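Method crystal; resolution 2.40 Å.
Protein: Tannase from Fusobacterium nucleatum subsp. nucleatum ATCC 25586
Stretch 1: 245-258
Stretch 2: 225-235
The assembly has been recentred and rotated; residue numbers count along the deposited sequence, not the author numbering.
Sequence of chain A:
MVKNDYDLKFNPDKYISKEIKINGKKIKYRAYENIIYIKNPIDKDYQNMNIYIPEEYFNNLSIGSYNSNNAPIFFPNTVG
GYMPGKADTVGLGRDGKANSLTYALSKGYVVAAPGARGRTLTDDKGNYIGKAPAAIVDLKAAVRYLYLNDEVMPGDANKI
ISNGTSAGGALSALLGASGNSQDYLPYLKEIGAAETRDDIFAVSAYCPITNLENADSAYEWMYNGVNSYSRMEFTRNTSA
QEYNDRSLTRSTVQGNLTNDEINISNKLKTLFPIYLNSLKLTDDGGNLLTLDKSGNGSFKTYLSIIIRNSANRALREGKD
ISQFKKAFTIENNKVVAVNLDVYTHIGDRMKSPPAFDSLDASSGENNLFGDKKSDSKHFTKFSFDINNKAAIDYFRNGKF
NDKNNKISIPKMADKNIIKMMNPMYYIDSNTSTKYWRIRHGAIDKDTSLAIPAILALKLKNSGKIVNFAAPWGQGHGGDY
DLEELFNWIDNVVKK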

# COMPACT_ATOMS: atom_id res chain seq x y z
N ASP A 245 0.19 -4.20 11.89
CA ASP A 245 1.03 -4.11 13.08
C ASP A 245 1.48 -5.52 13.48
O ASP A 245 0.83 -6.18 14.30
CB ASP A 245 0.27 -3.44 14.21
CG ASP A 245 1.16 -3.16 15.40
OD1 ASP A 245 0.80 -2.26 16.20
OD2 ASP A 245 2.22 -3.82 15.52
N ARG A 246 2.61 -5.96 12.91
CA ARG A 246 3.19 -7.28 13.20
C ARG A 246 3.81 -7.38 14.62
O ARG A 246 4.46 -8.40 14.91
CB ARG A 246 4.25 -7.65 12.15
CG ARG A 246 3.67 -7.93 10.79
CD ARG A 246 2.41 -8.81 10.91
NE ARG A 246 1.65 -8.81 9.66
CZ ARG A 246 1.94 -9.55 8.59
NH1 ARG A 246 2.98 -10.38 8.60
NH2 ARG A 246 1.18 -9.45 7.52
N SER A 247 3.64 -6.42 15.52
CA SER A 247 4.10 -6.57 16.90
C SER A 247 3.01 -7.11 17.82
O SER A 247 3.24 -7.23 19.03
CB SER A 247 4.62 -5.23 17.44
OG SER A 247 3.56 -4.40 17.89
N LEU A 248 1.83 -7.45 17.28
CA LEU A 248 0.75 -7.99 18.09
C LEU A 248 0.83 -9.51 18.13
O LEU A 248 1.26 -10.15 17.17
CB LEU A 248 -0.61 -7.52 17.55
CG LEU A 248 -0.87 -6.00 17.56
CD1 LEU A 248 -2.00 -5.64 16.61
CD2 LEU A 248 -1.15 -5.46 18.97
N THR A 249 0.44 -10.09 19.27
CA THR A 249 0.53 -11.54 19.46
C THR A 249 -0.53 -12.26 18.64
O THR A 249 -1.73 -12.05 18.85
CB THR A 249 0.37 -11.89 20.94
OG1 THR A 249 1.60 -11.67 21.62
CG2 THR A 249 -0.06 -13.34 21.10
N ARG A 250 -0.09 -13.10 17.70
CA ARG A 250 -0.97 -13.95 16.91
C ARG A 250 -0.44 -15.36 16.90
O ARG A 250 0.77 -15.58 17.04
CB ARG A 250 -1.17 -13.46 15.48
CG ARG A 250 -2.36 -12.58 15.42
CD ARG A 250 -1.88 -11.32 16.00
NE ARG A 250 -0.56 -10.99 15.50
CZ ARG A 250 -0.28 -9.89 14.71
NH1 ARG A 250 -1.24 -9.05 14.40
NH2 ARG A 250 0.98 -9.68 14.29
N SER A 251 -1.35 -16.31 16.76
CA SER A 251 -0.97 -17.71 16.62
C SER A 251 -0.42 -17.96 15.22
O SER A 251 -0.72 -17.23 14.26
CB SER A 251 -2.15 -18.62 16.92
OG SER A 251 -3.28 -18.26 16.14
N THR A 252 0.40 -19.00 15.10
CA THR A 252 1.20 -19.22 13.91
C THR A 252 0.97 -20.63 13.39
O THR A 252 0.83 -21.58 14.16
CB THR A 252 2.70 -18.96 14.22
OG1 THR A 252 3.44 -18.83 13.01
CG2 THR A 252 3.30 -20.07 15.07
N VAL A 253 0.90 -20.76 12.06
CA VAL A 253 0.75 -22.06 11.42
C VAL A 253 2.01 -22.35 10.60
O VAL A 253 2.62 -21.44 10.03
CB VAL A 253 -0.53 -22.12 10.55
CG1 VAL A 253 -0.54 -21.03 9.53
CG2 VAL A 253 -0.69 -23.49 9.88
N GLN A 254 2.41 -23.62 10.59
CA GLN A 254 3.60 -24.04 9.86
C GLN A 254 3.42 -25.47 9.39
O GLN A 254 2.70 -26.27 10.00
CB GLN A 254 4.87 -23.92 10.70
CG GLN A 254 4.73 -24.45 12.12
CD GLN A 254 3.98 -23.50 13.04
OE1 GLN A 254 4.16 -22.29 12.96
NE2 GLN A 254 3.13 -24.04 13.90
N GLY A 255 4.10 -25.78 8.29
CA GLY A 255 4.02 -27.11 7.72
C GLY A 255 4.85 -27.15 6.46
O GLY A 255 5.69 -26.29 6.22
N ASN A 256 4.58 -28.16 5.63
CA ASN A 256 5.29 -28.40 4.38
C ASN A 256 4.30 -28.41 3.22
O ASN A 256 3.23 -29.03 3.31
CB ASN A 256 6.04 -29.73 4.44
CG ASN A 256 7.10 -29.75 5.52
OD1 ASN A 256 7.05 -30.57 6.44
ND2 ASN A 256 8.07 -28.85 5.42
N LEU A 257 4.67 -27.75 2.13
CA LEU A 257 3.84 -27.73 0.93
C LEU A 257 3.50 -29.14 0.45
O LEU A 257 4.37 -30.01 0.38
CB LEU A 257 4.55 -26.96 -0.19
CG LEU A 257 4.75 -25.45 -0.13
CD1 LEU A 257 5.23 -24.88 -1.50
CD2 LEU A 257 3.48 -24.76 0.33
N THR A 258 2.23 -29.35 0.12
CA THR A 258 1.84 -30.63 -0.45
C THR A 258 2.41 -30.76 -1.86
O THR A 258 2.93 -29.81 -2.45
CB THR A 258 0.33 -30.77 -0.50
OG1 THR A 258 -0.20 -29.78 -1.39
CG2 THR A 258 -0.25 -30.56 0.89
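Stretch 2, residues 225-235: GVNSYSRMEFT

How does stretch 2 run along stretch 1? Residues 228-232 form an extended strand beside strand 252-256, antiparallel at 173°, with axes approaching to 4.8 Å. Ser230 faces Gln254 and Ser228 faces Asn256, while Arg231 and Tyr229 pair with Val253 and Gly255. Arg231 N donates to Val253 O at 3.1 Å and Val253 N returns to Arg231 O at 3.0 Å; beyond the strands, Leu257 N reaches Asn227 O at 2.7 Å.

Where does Tyr229, which covers the most surface, put its ring? With chi1 at 57° (p), the ring folds back over Gly255, whose CA lies 4.1 Å from the ring centroid, over the face. The bare glycine leaves this space open: an ideal CB would come within 2.8 Å of Tyr229 OH. Leu257 CD2 packs 4.1 Å from Tyr229 CD1, and Val253 CG2 lies 4.4 Å from Tyr229 CE2.

What does Met232 meet where the strand ends? Its CA-to-CB bond points away overall, yet its extended side chain reaches the loop before strand 252-256: Met232 SD lies 3.4 Å from Arg250 NH2, and Met232 CE 4.1 Å from Leu248 O.

How does the contact continue past Met232? Glu233 N makes a weak hydrogen bond to Ser251 O at 3.3 Å. Farther along, the edge of the Phe234 ring meets a face of the Arg246 guanidinium, with Phe234 CE1 3.4 Å from Arg246 NH2.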

# COMPACT_ATOMS: atom_id res chain seq x y z
N GLY A 225 10.72 -23.65 -4.59
CA GLY A 225 11.70 -24.50 -3.95
C GLY A 225 11.75 -24.38 -2.44
O GLY A 225 12.30 -25.26 -1.78
N VAL A 226 11.19 -23.31 -1.88
CA VAL A 226 11.06 -23.16 -0.43
C VAL A 226 9.75 -23.84 -0.05
O VAL A 226 8.68 -23.27 -0.18
CB VAL A 226 11.10 -21.68 -0.01
CG1 VAL A 226 11.20 -21.55 1.52
CG2 VAL A 226 12.26 -20.96 -0.71
N ASN A 227 9.84 -25.08 0.40
CA ASN A 227 8.68 -25.96 0.52
C ASN A 227 8.19 -26.13 1.95
O ASN A 227 7.26 -26.91 2.19
CB ASN A 227 8.99 -27.32 -0.10
CG ASN A 227 9.18 -27.24 -1.60
OD1 ASN A 227 8.60 -26.37 -2.26
ND2 ASN A 227 9.99 -28.13 -2.14
N SER A 228 8.77 -25.42 2.91
CA SER A 228 8.26 -25.38 4.27
C SER A 228 7.93 -23.94 4.62
O SER A 228 8.75 -23.05 4.37
CB SER A 228 9.28 -25.96 5.25
OG SER A 228 10.28 -24.99 5.52
N TYR A 229 6.73 -23.70 5.15
CA TYR A 229 6.25 -22.35 5.41
C TYR A 229 6.06 -22.11 6.90
O TYR A 229 6.08 -23.03 7.72
CB TYR A 229 4.92 -22.09 4.67
CG TYR A 229 3.81 -23.08 5.03
CD1 TYR A 229 3.68 -24.28 4.36
CD2 TYR A 229 2.90 -22.80 6.05
CE1 TYR A 229 2.69 -25.19 4.69
CE2 TYR A 229 1.91 -23.69 6.38
CZ TYR A 229 1.80 -24.88 5.70
OH TYR A 229 0.81 -25.77 6.04
N SER A 230 5.89 -20.83 7.25
CA SER A 230 5.38 -20.41 8.55
C SER A 230 4.91 -18.97 8.44
O SER A 230 5.57 -18.12 7.85
CB SER A 230 6.42 -20.54 9.67
OG SER A 230 7.63 -19.91 9.33
N ARG A 231 3.75 -18.70 9.04
CA ARG A 231 3.03 -17.45 8.85
C ARG A 231 2.05 -17.30 10.00
O ARG A 231 1.66 -18.27 10.65
CB ARG A 231 2.28 -17.42 7.52
CG ARG A 231 1.20 -18.56 7.39
CD ARG A 231 0.43 -18.45 6.06
NE ARG A 231 -0.34 -19.65 5.73
CZ ARG A 231 0.08 -20.65 4.96
NH1 ARG A 231 1.29 -20.62 4.42
NH2 ARG A 231 -0.70 -21.70 4.74
N MET A 232 1.63 -16.06 10.23
CA MET A 232 0.53 -15.87 11.14
C MET A 232 -0.76 -16.21 10.41
O MET A 232 -0.87 -16.00 9.20
CB MET A 232 0.52 -14.44 11.69
CG MET A 232 1.60 -14.27 12.76
SD MET A 232 2.21 -12.61 13.09
CE MET A 232 3.04 -12.90 14.67
N GLU A 233 -1.69 -16.81 11.13
CA GLU A 233 -2.98 -17.18 10.56
C GLU A 233 -3.85 -15.93 10.50
O GLU A 233 -4.16 -15.33 11.53
CB GLU A 233 -3.62 -18.28 11.38
CG GLU A 233 -5.12 -18.43 11.21
CD GLU A 233 -5.74 -19.22 12.35
OE1 GLU A 233 -6.50 -18.64 13.15
OE2 GLU A 233 -5.43 -20.42 12.46
N PHE A 234 -4.21 -15.52 9.29
CA PHE A 234 -5.19 -14.48 9.07
C PHE A 234 -6.45 -15.13 8.52
O PHE A 234 -6.38 -16.11 7.78
CB PHE A 234 -4.65 -13.39 8.12
CG PHE A 234 -3.46 -12.63 8.68
CD1 PHE A 234 -2.47 -12.14 7.85
CD2 PHE A 234 -3.34 -12.43 10.06
CE1 PHE A 234 -1.38 -11.44 8.38
CE2 PHE A 234 -2.25 -11.75 10.60
CZ PHE A 234 -1.26 -11.25 9.76
N THR A 235 -7.61 -14.63 8.93
CA THR A 235 -8.91 -15.14 8.51
C THR A 235 -9.67 -14.05 7.76
O THR A 235 -9.21 -12.90 7.61
CB THR A 235 -9.74 -15.61 9.71
OG1 THR A 235 -10.31 -14.49 10.39
CG2 THR A 235 -8.89 -16.41 10.69